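PDB 3G7U: cytosine-specific methyltransferase from Escherichia coli O157:H7 EDL933, which probably transfers a methyl group from S-adenosyl-L-methionine to carbon 5 of cytosine in DNA, as in other members of the C5-methyltransferase family. Local coordinates for residues Asp195-Leu200 with Ile311-Pro316; Arg216-Asp221 with Lys229-Ile234; Glu266-Leu271 with Lys278-Thr283; Thr320-Ala325 with Phe334-Thr339. All blocks are in the same frame, centred on the assembly; numbering follows the deposited sequence.

From the N terminus, the Rossmann-like methyltransferase sheet comes first, up to strand 163-171, and all four contacts follow it. Interaction 1 opens at Asp195 and closes only at Pro316, a long loop that encloses two short ones: interaction 2, joining the residues just after strand 216-217 to helix 225-231, and interaction 3, folding 278-283 back on helix 262-269. Interaction 4 comes next in series and closes the turn after helix 321-328; none of the loops cross. Between them, the segments of interaction 1 touch the other three contacts: Gly199 pairs by backbone with Lys219, Ile311 with Thr283, and Leu200 and His312 rest on Glu323. Interactions 2 and 3 stay about 18 Å apart at their nearest atoms.

Interaction 1: residues Asp195-Leu200 with Ile311-Pro316; sequences DALYGL and IHPYHP
The imidazole of His312 is covered on one face by His315 CD2, 3.3 Å above its plane, and on the opposite face by Pro313 CD, both displaced toward the rim, while Tyr314 CA lies in the plane at its edge; Leu197 comes in obliquely with its CD1. The contact sets the type II turn Leu197-Leu200, which follows helix 193-196, against the loop that leads into motif IX of the C5-methyltransferases. It is small: Leu197 CD1 reaches His312 NE2 at 4.0 Å and Pro313 CD at 4.4 Å. With CG of His312 anti to the backbone N (chi1 -164°), ND1 is folded back over its own loop and accepts two backbone N-H groups that stand out of the ring plane, a pairing that probably helps fix the ring's rotation. His315 is held through NE2 by Asp202, and Glu323 of helix 321-328 also touches His312. Of the two bonds at His312 ND1, that from His315 N is the straighter (3.1 Å, 170°) and that from Tyr314 N is 3.2 Å long.

Interaction 2: residues Arg216-Asp221 with Lys229-Ile234; sequences RTIKKD and KLWGQI
Trp231, Lys220 and Ile218 carry this contact, and the indole of Trp231 is its centre. The CB of Lys220 stands over the six-membered ring, 3.4 Å from the centroid and 3° off the normal, a CH-pi contact centred on the ring. Lys220 CG takes the position between the backbone N and the carbonyl carbon (chi1 56°), which carries the chain across the indole, so that Lys220 CD comes to lie 3.9 Å from Trp231 CG in the five-membered ring; at the other end Lys220 CA approaches Trp231 CH2 to 3.6 Å. Bends at chi3 and chi4 then take the ammonium group off the ring to Leu247 O and Asn250 OD1, so its methylenes rather than its charge meet the aromatic face. Ile218 approaches obliquely, its CD1 3.5 Å from Trp231 NE1, an atom whose hydrogen bond goes to Asp332. The opposite face of the indole is met near its rim by Leu230 CD2, and Tyr227 sets a further ring against the indole. This packing belongs to the variable region between motifs VIII and IX, which in the family holds the target-recognition domain. It joins the segment just after strand 216-217, a strand paired with 251-252, to the last turn of helix 225-231, with Arg326 of helix 321-328 and Leu247 of helix 241-248 also touching the indole.

Interaction 3: residues Glu266-Leu271 with Lys278-Thr283; sequences ERYASL and KISRST
Arg267 and Tyr268, in the last turns of helix 262-269, face a returning loop whose residues 278-280 have helical backbone angles without the regular bonds, Arg267 CA lying 9.3 Å from Ile279 CA. The side chains of Arg267 and Ile279 cross at about a right angle: the isoleucine lies over one face of the guanidinium, with its CG2 3.8 Å from Arg267 NH2 and its CD1 reaching back to Arg267 CD at 3.9 Å. Ser280 comes instead to the guanidinium edge, its CB near the plane and 3.9 Å from Arg267 NH2. A bend at chi3 (68°) turns the head group so that NE forms a salt bridge with Asp277, whose carboxylate also accepts from the backbone N of Ser280. Beside it, Tyr268 OH lies 3.5 Å from Ser280 OG, which sits at the edge of the ring, near its plane; Ser280 OG accepts weakly from Ser282 N. One water donates to Ser282 OG at 2.7 Å and reaches Tyr268 OH only weakly, at 3.4 Å; Ser282 OG also bonds Arg309 O. The contact folds the loop 278-283 back on helix 262-269, in a part of the chain that probably corresponds to the target-recognition domain of relatives. Its direct contacts are mainly van der Waals, whereas a firm polar tie runs through Asp277, which probably offsets the arginine's charge while anchoring the loop at Ser280.

Interaction 4: residues Thr320-Ala325 with Phe334-Thr339; sequences TPREAA and FRFHVT
Hydrogen bonds from Arg322 to the carbonyl oxygen of Phe334 form the polar half of the contact. NH2 makes the stronger one, 2.8 Å to Phe334 O with an angle of 166° at the hydrogen, the oxygen lying in the guanidinium plane and the donor nearly in line with its C=O bond; NH1 adds a weak bond to the same oxygen. The arginine reaches it by bending at chi2 (56°) and chi3, and NE donates to Ser253 O. The helix 321-328 carries the sequence of motif IX of the C5-methyltransferases, and the loop that follows leads on toward helix 340-348. Helix 321-328 starts with a capping box, Glu323 N donating to Thr320 OG1 (3.0 Å) and Thr320 N to Glu323 OE1 (2.9 Å). The apolar half rests on Phe336, whose CE2 lies 3.7 Å from Ala325 CB, obliquely to the ring. Arg322 NH1 comes to the edge of that ring, the guanidinium and phenyl planes 53° apart, and one face of the phenyl group is met near its rim by Phe334 CD2.

Interaction 1: residues Asp195-Leu200 with Ile311-Pro316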
loop_
_atom_site.group_PDB
_atom_site.type_symbol
_atom_site.label_atom_id
_atom_site.label_comp_id
_atom_site.label_asym_id
_atom_site.label_seq_id
_atom_site.Cartn_x
_atom_site.Cartn_y
_atom_site.Cartn_z
ATOM N N ASP A 195 19.487 4.990 -0.954
ATOM C CA ASP A 195 19.484 3.548 -1.242
ATOM C C ASP A 195 18.298 3.163 -2.118
ATOM O O ASP A 195 18.415 2.289 -2.978
ATOM C CB ASP A 195 19.362 2.719 0.045
ATOM C CG ASP A 195 20.493 2.976 1.043
ATOM O OD1 ASP A 195 21.650 3.180 0.615
ATOM O OD2 ASP A 195 20.203 2.961 2.264
ATOM N N ALA A 196 17.152 3.797 -1.881
ATOM C CA ALA A 196 15.919 3.345 -2.584
ATOM C C ALA A 196 15.985 3.743 -4.047
ATOM O O ALA A 196 15.530 3.003 -4.905
ATOM C CB ALA A 196 14.677 3.964 -1.940
ATOM N N LEU A 197 16.614 4.882 -4.314
ATOM C CA LEU A 197 16.677 5.465 -5.674
ATOM C C LEU A 197 17.886 5.007 -6.495
ATOM O O LEU A 197 18.028 5.406 -7.653
ATOM C CB LEU A 197 16.632 6.983 -5.598
ATOM C CG LEU A 197 15.382 7.550 -4.939
ATOM C CD1 LEU A 197 15.283 9.034 -5.192
ATOM C CD2 LEU A 197 14.131 6.836 -5.450
ATOM N N TYR A 198 18.701 4.109 -5.923
ATOM C CA TYR A 198 19.920 3.600 -6.566
ATOM C C TYR A 198 19.642 3.053 -7.947
ATOM O O TYR A 198 18.744 2.194 -8.115
ATOM C CB TYR A 198 20.575 2.464 -5.749
ATOM C CG TYR A 198 21.618 1.715 -6.572
ATOM C CD1 TYR A 198 22.896 2.246 -6.724
ATOM C CD2 TYR A 198 21.308 0.530 -7.254
ATOM C CE1 TYR A 198 23.852 1.607 -7.497
ATOM C CE2 TYR A 198 22.248 -0.105 -8.054
ATOM C CZ TYR A 198 23.522 0.458 -8.155
ATOM O OH TYR A 198 24.485 -0.131 -8.912
ATOM N N GLY A 199 20.438 3.494 -8.927
ATOM C CA GLY A 199 20.492 2.812 -10.244
ATOM C C GLY A 199 19.431 3.224 -11.257
ATOM O O GLY A 199 19.406 2.730 -12.385
ATOM N N LEU A 200 18.559 4.146 -10.866
ATOM C CA LEU A 200 17.549 4.670 -11.772
ATOM C C LEU A 200 18.198 5.644 -12.767
ATOM O O LEU A 200 19.262 6.224 -12.465
ATOM C CB LEU A 200 16.435 5.366 -10.959
ATOM C CG LEU A 200 15.468 4.474 -10.141
ATOM C CD1 LEU A 200 14.646 5.325 -9.181
ATOM C CD2 LEU A 200 14.514 3.662 -11.027
ATOM N N ILE A 311 10.873 16.863 -4.148
ATOM C CA ILE A 311 11.930 17.199 -5.102
ATOM C C ILE A 311 13.057 16.210 -4.930
ATOM O O ILE A 311 13.430 15.845 -3.781
ATOM C CB ILE A 311 12.447 18.650 -4.846
ATOM C CG1 ILE A 311 11.278 19.638 -4.844
ATOM C CG2 ILE A 311 13.552 19.078 -5.824
ATOM C CD1 ILE A 311 10.445 19.637 -6.092
ATOM N N HIS A 312 13.609 15.767 -6.050
ATOM C CA HIS A 312 14.702 14.840 -6.061
ATOM C C HIS A 312 15.924 15.453 -5.334
ATOM O O HIS A 312 16.125 16.678 -5.418
ATOM C CB HIS A 312 15.065 14.584 -7.512
ATOM C CG HIS A 312 15.920 13.384 -7.712
ATOM N ND1 HIS A 312 17.292 13.425 -7.610
ATOM C CD2 HIS A 312 15.599 12.100 -7.996
ATOM C CE1 HIS A 312 17.781 12.212 -7.823
ATOM N NE2 HIS A 312 16.777 11.393 -8.076
ATOM N N PRO A 313 16.705 14.626 -4.612
ATOM C CA PRO A 313 17.811 15.189 -3.806
ATOM C C PRO A 313 18.926 15.824 -4.630
ATOM O O PRO A 313 19.542 16.813 -4.171
ATOM C CB PRO A 313 18.344 13.978 -3.047
ATOM C CG PRO A 313 17.949 12.776 -3.883
ATOM C CD PRO A 313 16.609 13.157 -4.442
ATOM N N TYR A 314 19.164 15.273 -5.819
ATOM C CA TYR A 314 20.280 15.680 -6.681
ATOM C C TYR A 314 19.846 16.448 -7.945
ATOM O O TYR A 314 20.513 17.410 -8.351
ATOM C CB TYR A 314 21.118 14.461 -7.044
ATOM C CG TYR A 314 21.634 13.696 -5.830
ATOM C CD1 TYR A 314 22.257 14.358 -4.762
ATOM C CD2 TYR A 314 21.513 12.310 -5.756
ATOM C CE1 TYR A 314 22.738 13.653 -3.652
ATOM C CE2 TYR A 314 21.988 11.593 -4.644
ATOM C CZ TYR A 314 22.597 12.270 -3.609
ATOM O OH TYR A 314 23.064 11.549 -2.524
ATOM N N HIS A 315 18.732 16.033 -8.546
ATOM C CA HIS A 315 18.214 16.668 -9.756
ATOM C C HIS A 315 17.212 17.749 -9.447
ATOM O O HIS A 315 16.420 17.641 -8.499
ATOM C CB HIS A 315 17.589 15.630 -10.716
ATOM C CG HIS A 315 18.532 14.544 -11.114
ATOM N ND1 HIS A 315 19.738 14.796 -11.730
ATOM C CD2 HIS A 315 18.457 13.202 -10.973
ATOM C CE1 HIS A 315 20.365 13.657 -11.952
ATOM N NE2 HIS A 315 19.615 12.675 -11.489
ATOM N N PRO A 316 17.217 18.817 -10.259
ATOM C CA PRO A 316 16.307 19.916 -10.008
ATOM C C PRO A 316 14.871 19.701 -10.527
ATOM O O PRO A 316 14.405 20.421 -11.403
ATOM C CB PRO A 316 16.991 21.095 -10.713
ATOM C CG PRO A 316 17.764 20.468 -11.842
ATOM C CD PRO A 316 18.134 19.080 -11.397
#

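Interaction 2: residues Arg216-Asp221 with Lys229-Ile234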
loop_
_atom_site.group_PDB
_atom_site.type_symbol
_atom_site.label_atom_id
_atom_site.label_comp_id
_atom_site.label_asym_id
_atom_site.label_seq_id
_atom_site.Cartn_x
_atom_site.Cartn_y
_atom_site.Cartn_z
ATOM N N ARG A 216 12.341 2.078 -19.072
ATOM C CA ARG A 216 13.736 2.502 -19.040
ATOM C C ARG A 216 14.614 1.442 -18.409
ATOM O O ARG A 216 14.200 0.763 -17.460
ATOM C CB ARG A 216 13.867 3.803 -18.234
ATOM C CG ARG A 216 13.339 5.062 -18.918
ATOM C CD ARG A 216 13.991 5.317 -20.299
ATOM N NE ARG A 216 15.435 5.574 -20.134
ATOM C CZ ARG A 216 15.962 6.678 -19.674
ATOM N NH1 ARG A 216 15.190 7.703 -19.300
ATOM N NH2 ARG A 216 17.280 6.776 -19.595
ATOM N N THR A 217 15.858 1.348 -18.902
ATOM C CA THR A 217 16.866 0.478 -18.339
ATOM C C THR A 217 17.414 1.011 -17.034
ATOM O O THR A 217 17.700 2.228 -16.897
ATOM C CB THR A 217 18.034 0.282 -19.373
ATOM O OG1 THR A 217 17.513 -0.387 -20.513
ATOM C CG2 THR A 217 19.196 -0.527 -18.771
ATOM N N ILE A 218 17.508 0.111 -16.041
ATOM C CA ILE A 218 18.106 0.440 -14.757
ATOM C C ILE A 218 19.340 -0.432 -14.477
ATOM O O ILE A 218 19.560 -1.459 -15.132
ATOM C CB ILE A 218 17.107 0.232 -13.610
ATOM C CG1 ILE A 218 16.594 -1.211 -13.621
ATOM C CG2 ILE A 218 15.916 1.215 -13.742
ATOM C CD1 ILE A 218 16.039 -1.688 -12.287
ATOM N N LYS A 219 20.114 -0.016 -13.494
ATOM C CA LYS A 219 21.171 -0.865 -12.958
ATOM C C LYS A 219 20.569 -1.664 -11.826
ATOM O O LYS A 219 19.954 -1.090 -10.915
ATOM C CB LYS A 219 22.306 -0.018 -12.411
ATOM C CG LYS A 219 23.037 0.762 -13.454
ATOM C CD LYS A 219 24.143 1.572 -12.795
ATOM C CE LYS A 219 24.821 2.463 -13.822
ATOM N NZ LYS A 219 24.968 1.726 -15.114
ATOM N N LYS A 220 20.680 -2.983 -11.914
ATOM C CA LYS A 220 20.302 -3.828 -10.801
ATOM C C LYS A 220 21.421 -4.767 -10.406
ATOM O O LYS A 220 21.355 -5.964 -10.631
ATOM C CB LYS A 220 18.951 -4.536 -10.996
ATOM C CG LYS A 220 18.712 -5.391 -12.188
ATOM C CD LYS A 220 17.328 -6.004 -11.979
ATOM C CE LYS A 220 17.365 -7.511 -12.059
ATOM N NZ LYS A 220 16.803 -8.060 -13.314
ATOM N N ASP A 221 22.466 -4.183 -9.840
ATOM C CA ASP A 221 23.612 -4.939 -9.368
ATOM C C ASP A 221 23.793 -4.682 -7.878
ATOM O O ASP A 221 24.905 -4.421 -7.415
ATOM C CB ASP A 221 24.872 -4.531 -10.147
ATOM C CG ASP A 221 25.091 -3.023 -10.166
ATOM O OD1 ASP A 221 24.321 -2.298 -9.495
ATOM O OD2 ASP A 221 26.020 -2.558 -10.866
ATOM N N LYS A 229 13.374 -7.561 -2.389
ATOM C CA LYS A 229 11.952 -7.165 -2.438
ATOM C C LYS A 229 11.702 -6.277 -3.659
ATOM O O LYS A 229 10.649 -6.338 -4.293
ATOM C CB LYS A 229 11.571 -6.422 -1.157
ATOM C CG LYS A 229 11.506 -7.310 0.053
ATOM C CD LYS A 229 10.715 -6.670 1.185
ATOM C CE LYS A 229 10.618 -7.652 2.403
ATOM N NZ LYS A 229 10.102 -9.009 1.999
ATOM N N LEU A 230 12.693 -5.461 -4.006
ATOM C CA LEU A 230 12.537 -4.526 -5.135
ATOM C C LEU A 230 12.449 -5.233 -6.489
ATOM O O LEU A 230 11.620 -4.877 -7.313
ATOM C CB LEU A 230 13.649 -3.459 -5.121
ATOM C CG LEU A 230 13.535 -2.234 -6.033
ATOM C CD1 LEU A 230 12.402 -1.279 -5.551
ATOM C CD2 LEU A 230 14.869 -1.471 -6.021
ATOM N N TRP A 231 13.285 -6.256 -6.690
ATOM C CA TRP A 231 13.439 -6.944 -7.972
ATOM C C TRP A 231 12.926 -8.386 -8.005
ATOM O O TRP A 231 12.985 -9.033 -9.041
ATOM C CB TRP A 231 14.912 -6.866 -8.446
ATOM C CG TRP A 231 15.343 -5.423 -8.624
ATOM C CD1 TRP A 231 14.600 -4.408 -9.218
ATOM C CD2 TRP A 231 16.576 -4.821 -8.210
ATOM N NE1 TRP A 231 15.311 -3.227 -9.182
ATOM C CE2 TRP A 231 16.516 -3.449 -8.566
ATOM C CE3 TRP A 231 17.726 -5.305 -7.563
ATOM C CZ2 TRP A 231 17.567 -2.554 -8.302
ATOM C CZ3 TRP A 231 18.770 -4.400 -7.273
ATOM C CH2 TRP A 231 18.674 -3.045 -7.638
ATOM N N GLY A 232 12.371 -8.877 -6.903
ATOM C CA GLY A 232 11.884 -10.272 -6.844
ATOM C C GLY A 232 10.772 -10.465 -5.824
ATOM O O GLY A 232 9.922 -9.570 -5.650
ATOM N N GLN A 233 10.781 -11.622 -5.142
ATOM C CA GLN A 233 9.743 -11.980 -4.178
ATOM C C GLN A 233 8.354 -11.735 -4.777
ATOM O O GLN A 233 7.507 -11.013 -4.197
ATOM C CB GLN A 233 9.942 -11.279 -2.845
ATOM C CG GLN A 233 11.216 -11.735 -2.115
ATOM C CD GLN A 233 11.415 -11.042 -0.783
ATOM O OE1 GLN A 233 10.470 -10.482 -0.211
ATOM N NE2 GLN A 233 12.656 -11.073 -0.273
ATOM N N ILE A 234 8.161 -12.309 -5.963
ATOM C CA ILE A 234 6.879 -12.262 -6.661
ATOM C C ILE A 234 6.039 -13.455 -6.174
ATOM O O ILE A 234 6.414 -14.598 -6.448
ATOM C CB ILE A 234 7.051 -12.384 -8.198
ATOM C CG1 ILE A 234 8.098 -11.378 -8.756
ATOM C CG2 ILE A 234 5.692 -12.257 -8.884
ATOM C CD1 ILE A 234 8.321 -11.459 -10.235
#

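Interaction 3: residues Glu266-Leu271 with Lys278-Thr283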
loop_
_atom_site.group_PDB
_atom_site.type_symbol
_atom_site.label_atom_id
_atom_site.label_comp_id
_atom_site.label_asym_id
_atom_site.label_seq_id
_atom_site.Cartn_x
_atom_site.Cartn_y
_atom_site.Cartn_z
ATOM N N GLU A 266 15.774 26.371 -11.478
ATOM C CA GLU A 266 16.866 27.040 -10.757
ATOM C C GLU A 266 16.547 27.150 -9.265
ATOM O O GLU A 266 17.417 26.992 -8.407
ATOM C CB GLU A 266 17.171 28.408 -11.381
ATOM C CG GLU A 266 18.180 28.319 -12.535
ATOM C CD GLU A 266 18.095 29.488 -13.531
ATOM O OE1 GLU A 266 17.374 30.486 -13.268
ATOM O OE2 GLU A 266 18.756 29.393 -14.592
ATOM N N ARG A 267 15.282 27.373 -8.963
ATOM C CA ARG A 267 14.824 27.405 -7.601
ATOM C C ARG A 267 15.014 26.030 -6.937
ATOM O O ARG A 267 15.484 25.965 -5.800
ATOM C CB ARG A 267 13.369 27.811 -7.586
ATOM C CG ARG A 267 12.990 28.735 -6.476
ATOM C CD ARG A 267 11.628 29.300 -6.723
ATOM N NE ARG A 267 10.588 28.286 -6.622
ATOM C CZ ARG A 267 9.556 28.202 -7.455
ATOM N NH1 ARG A 267 9.437 29.072 -8.450
ATOM N NH2 ARG A 267 8.653 27.244 -7.308
ATOM N N TYR A 268 14.682 24.945 -7.645
ATOM C CA TYR A 268 14.841 23.597 -7.090
ATOM C C TYR A 268 16.314 23.225 -6.939
ATOM O O TYR A 268 16.705 22.614 -5.934
ATOM C CB TYR A 268 14.137 22.533 -7.949
ATOM C CG TYR A 268 12.632 22.581 -7.971
ATOM C CD1 TYR A 268 11.896 23.387 -7.098
ATOM C CD2 TYR A 268 11.920 21.793 -8.880
ATOM C CE1 TYR A 268 10.510 23.415 -7.133
ATOM C CE2 TYR A 268 10.509 21.816 -8.912
ATOM C CZ TYR A 268 9.829 22.623 -8.034
ATOM O OH TYR A 268 8.469 22.648 -8.097
ATOM N N ALA A 269 17.130 23.586 -7.928
ATOM C CA ALA A 269 18.585 23.365 -7.848
ATOM C C ALA A 269 19.193 24.027 -6.613
ATOM O O ALA A 269 20.198 23.553 -6.093
ATOM C CB ALA A 269 19.278 23.872 -9.100
ATOM N N SER A 270 18.558 25.098 -6.139
ATOM C CA SER A 270 19.123 25.846 -5.029
ATOM C C SER A 270 18.698 25.300 -3.665
ATOM O O SER A 270 19.215 25.725 -2.634
ATOM C CB SER A 270 18.811 27.333 -5.180
ATOM O OG SER A 270 19.521 27.865 -6.290
ATOM N N LEU A 271 17.784 24.325 -3.659
ATOM C CA LEU A 271 17.304 23.764 -2.391
ATOM C C LEU A 271 18.352 22.877 -1.713
ATOM O O LEU A 271 19.015 22.048 -2.351
ATOM C CB LEU A 271 15.971 23.018 -2.588
ATOM C CG LEU A 271 14.763 23.852 -3.023
ATOM C CD1 LEU A 271 13.575 22.945 -3.284
ATOM C CD2 LEU A 271 14.389 24.925 -1.984
ATOM N N LYS A 278 9.732 27.677 -0.743
ATOM C CA LYS A 278 8.787 28.647 -0.166
ATOM C C LYS A 278 7.575 28.825 -1.065
ATOM O O LYS A 278 6.453 28.940 -0.576
ATOM C CB LYS A 278 9.457 30.010 0.114
ATOM C CG LYS A 278 10.223 30.136 1.456
ATOM C CD LYS A 278 11.414 29.171 1.573
ATOM C CE LYS A 278 12.194 29.381 2.855
ATOM N NZ LYS A 278 12.631 28.085 3.466
ATOM N N ILE A 279 7.805 28.791 -2.380
ATOM C CA ILE A 279 6.750 29.034 -3.371
ATOM C C ILE A 279 5.847 27.821 -3.671
ATOM O O ILE A 279 4.631 27.924 -3.526
ATOM C CB ILE A 279 7.329 29.693 -4.661
ATOM C CG1 ILE A 279 7.817 31.113 -4.336
ATOM C CG2 ILE A 279 6.288 29.739 -5.770
ATOM C CD1 ILE A 279 8.943 31.624 -5.229
ATOM N N SER A 280 6.422 26.685 -4.072
ATOM C CA SER A 280 5.608 25.514 -4.454
ATOM C C SER A 280 5.232 24.622 -3.273
ATOM O O SER A 280 4.324 23.789 -3.381
ATOM C CB SER A 280 6.306 24.675 -5.534
ATOM O OG SER A 280 7.394 23.930 -5.010
ATOM N N ARG A 281 5.942 24.800 -2.158
ATOM C CA ARG A 281 5.794 23.974 -0.937
ATOM C C ARG A 281 6.310 22.536 -1.064
ATOM O O ARG A 281 6.155 21.732 -0.146
ATOM C CB ARG A 281 4.373 24.016 -0.360
ATOM C CG ARG A 281 4.216 24.974 0.802
ATOM C CD ARG A 281 2.820 24.884 1.399
ATOM N NE ARG A 281 1.902 25.838 0.775
ATOM C CZ ARG A 281 1.036 25.557 -0.200
ATOM N NH1 ARG A 281 0.255 26.523 -0.671
ATOM N NH2 ARG A 281 0.941 24.324 -0.701
ATOM N N SER A 282 6.913 22.218 -2.202
ATOM C CA SER A 282 7.582 20.951 -2.374
ATOM C C SER A 282 8.879 20.952 -1.582
ATOM O O SER A 282 9.546 21.983 -1.461
ATOM C CB SER A 282 7.856 20.701 -3.856
ATOM O OG SER A 282 6.749 20.098 -4.515
ATOM N N THR A 283 9.241 19.790 -1.047
ATOM C CA THR A 283 10.402 19.690 -0.201
ATOM C C THR A 283 11.416 18.804 -0.845
ATOM O O THR A 283 11.084 17.710 -1.303
ATOM C CB THR A 283 10.044 19.092 1.191
ATOM O OG1 THR A 283 9.061 19.914 1.823
ATOM C CG2 THR A 283 11.261 18.996 2.072
HETATM O O HOH W 1 5.808 20.960 -6.861
#

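Interaction 4: residues Thr320-Ala325 with Phe334-Thr339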
loop_
_atom_site.group_PDB
_atom_site.type_symbol
_atom_site.label_atom_id
_atom_site.label_comp_id
_atom_site.label_asym_id
_atom_site.label_seq_id
_atom_site.Cartn_x
_atom_site.Cartn_y
_atom_site.Cartn_z
ATOM N N THR A 320 9.787 11.073 -10.016
ATOM C CA THR A 320 8.979 10.381 -10.980
ATOM C C THR A 320 8.035 9.432 -10.248
ATOM O O THR A 320 8.231 9.122 -9.063
ATOM C CB THR A 320 9.839 9.521 -11.921
ATOM O OG1 THR A 320 10.459 8.504 -11.151
ATOM C CG2 THR A 320 10.907 10.348 -12.598
ATOM N N PRO A 321 6.975 8.990 -10.932
ATOM C CA PRO A 321 6.138 7.965 -10.281
ATOM C C PRO A 321 6.930 6.738 -9.823
ATOM O O PRO A 321 6.644 6.171 -8.761
ATOM C CB PRO A 321 5.157 7.573 -11.402
ATOM C CG PRO A 321 5.031 8.778 -12.222
ATOM C CD PRO A 321 6.412 9.457 -12.209
ATOM N N ARG A 322 7.902 6.295 -10.617
ATOM C CA ARG A 322 8.635 5.099 -10.200
ATOM C C ARG A 322 9.476 5.383 -8.955
ATOM O O ARG A 322 9.583 4.543 -8.075
ATOM C CB ARG A 322 9.516 4.539 -11.328
ATOM C CG ARG A 322 10.382 3.297 -10.972
ATOM C CD ARG A 322 9.594 2.100 -10.424
ATOM N NE ARG A 322 8.660 1.565 -11.403
ATOM C CZ ARG A 322 7.660 0.737 -11.110
ATOM N NH1 ARG A 322 7.488 0.303 -9.859
ATOM N NH2 ARG A 322 6.858 0.301 -12.080
ATOM N N GLU A 323 10.010 6.597 -8.850
ATOM C CA GLU A 323 10.748 6.980 -7.642
ATOM C C GLU A 323 9.851 7.010 -6.419
ATOM O O GLU A 323 10.241 6.508 -5.363
ATOM C CB GLU A 323 11.442 8.337 -7.842
ATOM C CG GLU A 323 12.641 8.201 -8.818
ATOM C CD GLU A 323 13.197 9.528 -9.365
ATOM O OE1 GLU A 323 12.549 10.587 -9.216
ATOM O OE2 GLU A 323 14.295 9.501 -9.996
ATOM N N ALA A 324 8.652 7.579 -6.562
ATOM C CA ALA A 324 7.678 7.555 -5.493
ATOM C C ALA A 324 7.299 6.126 -5.086
ATOM O O ALA A 324 7.159 5.832 -3.868
ATOM C CB ALA A 324 6.438 8.328 -5.899
ATOM N N ALA A 325 7.123 5.259 -6.081
ATOM C CA ALA A 325 6.783 3.827 -5.847
ATOM C C ALA A 325 7.870 3.183 -5.032
ATOM O O ALA A 325 7.591 2.442 -4.077
ATOM C CB ALA A 325 6.624 3.077 -7.153
ATOM N N PHE A 334 5.905 -3.896 -10.082
ATOM C CA PHE A 334 4.513 -3.489 -9.878
ATOM C C PHE A 334 4.199 -2.402 -10.906
ATOM O O PHE A 334 4.956 -1.451 -11.076
ATOM C CB PHE A 334 4.318 -3.001 -8.436
ATOM C CG PHE A 334 2.886 -2.988 -7.996
ATOM C CD1 PHE A 334 2.349 -4.096 -7.311
ATOM C CD2 PHE A 334 2.068 -1.912 -8.300
ATOM C CE1 PHE A 334 1.000 -4.118 -6.925
ATOM C CE2 PHE A 334 0.702 -1.915 -7.894
ATOM C CZ PHE A 334 0.197 -3.027 -7.214
ATOM N N ARG A 335 3.069 -2.530 -11.598
ATOM C CA ARG A 335 2.770 -1.642 -12.708
ATOM C C ARG A 335 1.647 -0.701 -12.333
ATOM O O ARG A 335 0.600 -1.150 -11.872
ATOM C CB ARG A 335 2.342 -2.463 -13.912
ATOM C CG ARG A 335 2.251 -1.642 -15.201
ATOM C CD ARG A 335 1.972 -2.578 -16.386
ATOM N NE ARG A 335 1.866 -1.820 -17.627
ATOM C CZ ARG A 335 2.057 -2.333 -18.843
ATOM N NH1 ARG A 335 2.404 -3.614 -18.970
ATOM N NH2 ARG A 335 1.945 -1.552 -19.930
ATOM N N PHE A 336 1.853 0.597 -12.519
ATOM C CA PHE A 336 0.816 1.585 -12.149
ATOM C C PHE A 336 0.161 2.146 -13.390
ATOM O O PHE A 336 0.581 1.846 -14.509
ATOM C CB PHE A 336 1.433 2.740 -11.342
ATOM C CG PHE A 336 1.962 2.298 -10.028
ATOM C CD1 PHE A 336 1.119 2.219 -8.938
ATOM C CD2 PHE A 336 3.285 1.853 -9.900
ATOM C CE1 PHE A 336 1.582 1.729 -7.713
ATOM C CE2 PHE A 336 3.770 1.357 -8.668
ATOM C CZ PHE A 336 2.919 1.314 -7.573
ATOM N N HIS A 337 -0.876 2.968 -13.209
ATOM C CA HIS A 337 -1.467 3.671 -14.339
ATOM C C HIS A 337 -0.409 4.475 -15.085
ATOM O O HIS A 337 0.536 5.004 -14.477
ATOM C CB HIS A 337 -2.575 4.609 -13.841
ATOM C CG HIS A 337 -3.498 5.074 -14.931
ATOM N ND1 HIS A 337 -3.258 6.213 -15.677
ATOM C CD2 HIS A 337 -4.658 4.549 -15.402
ATOM C CE1 HIS A 337 -4.230 6.369 -16.562
ATOM N NE2 HIS A 337 -5.084 5.368 -16.427
ATOM N N VAL A 338 -0.608 4.617 -16.395
ATOM C CA VAL A 338 0.365 5.308 -17.265
ATOM C C VAL A 338 0.596 6.790 -16.941
ATOM O O VAL A 338 1.726 7.298 -17.103
ATOM C CB VAL A 338 0.045 5.145 -18.791
ATOM C CG1 VAL A 338 0.309 3.727 -19.249
ATOM C CG2 VAL A 338 -1.398 5.555 -19.125
ATOM N N THR A 339 -0.435 7.491 -16.464
ATOM C CA THR A 339 -0.305 8.935 -16.257
ATOM C C THR A 339 0.289 9.196 -14.894
ATOM O O THR A 339 0.034 8.409 -13.967
ATOM C CB THR A 339 -1.685 9.634 -16.293
ATOM O OG1 THR A 339 -2.501 9.100 -15.247
ATOM C CG2 THR A 339 -2.402 9.413 -17.648
#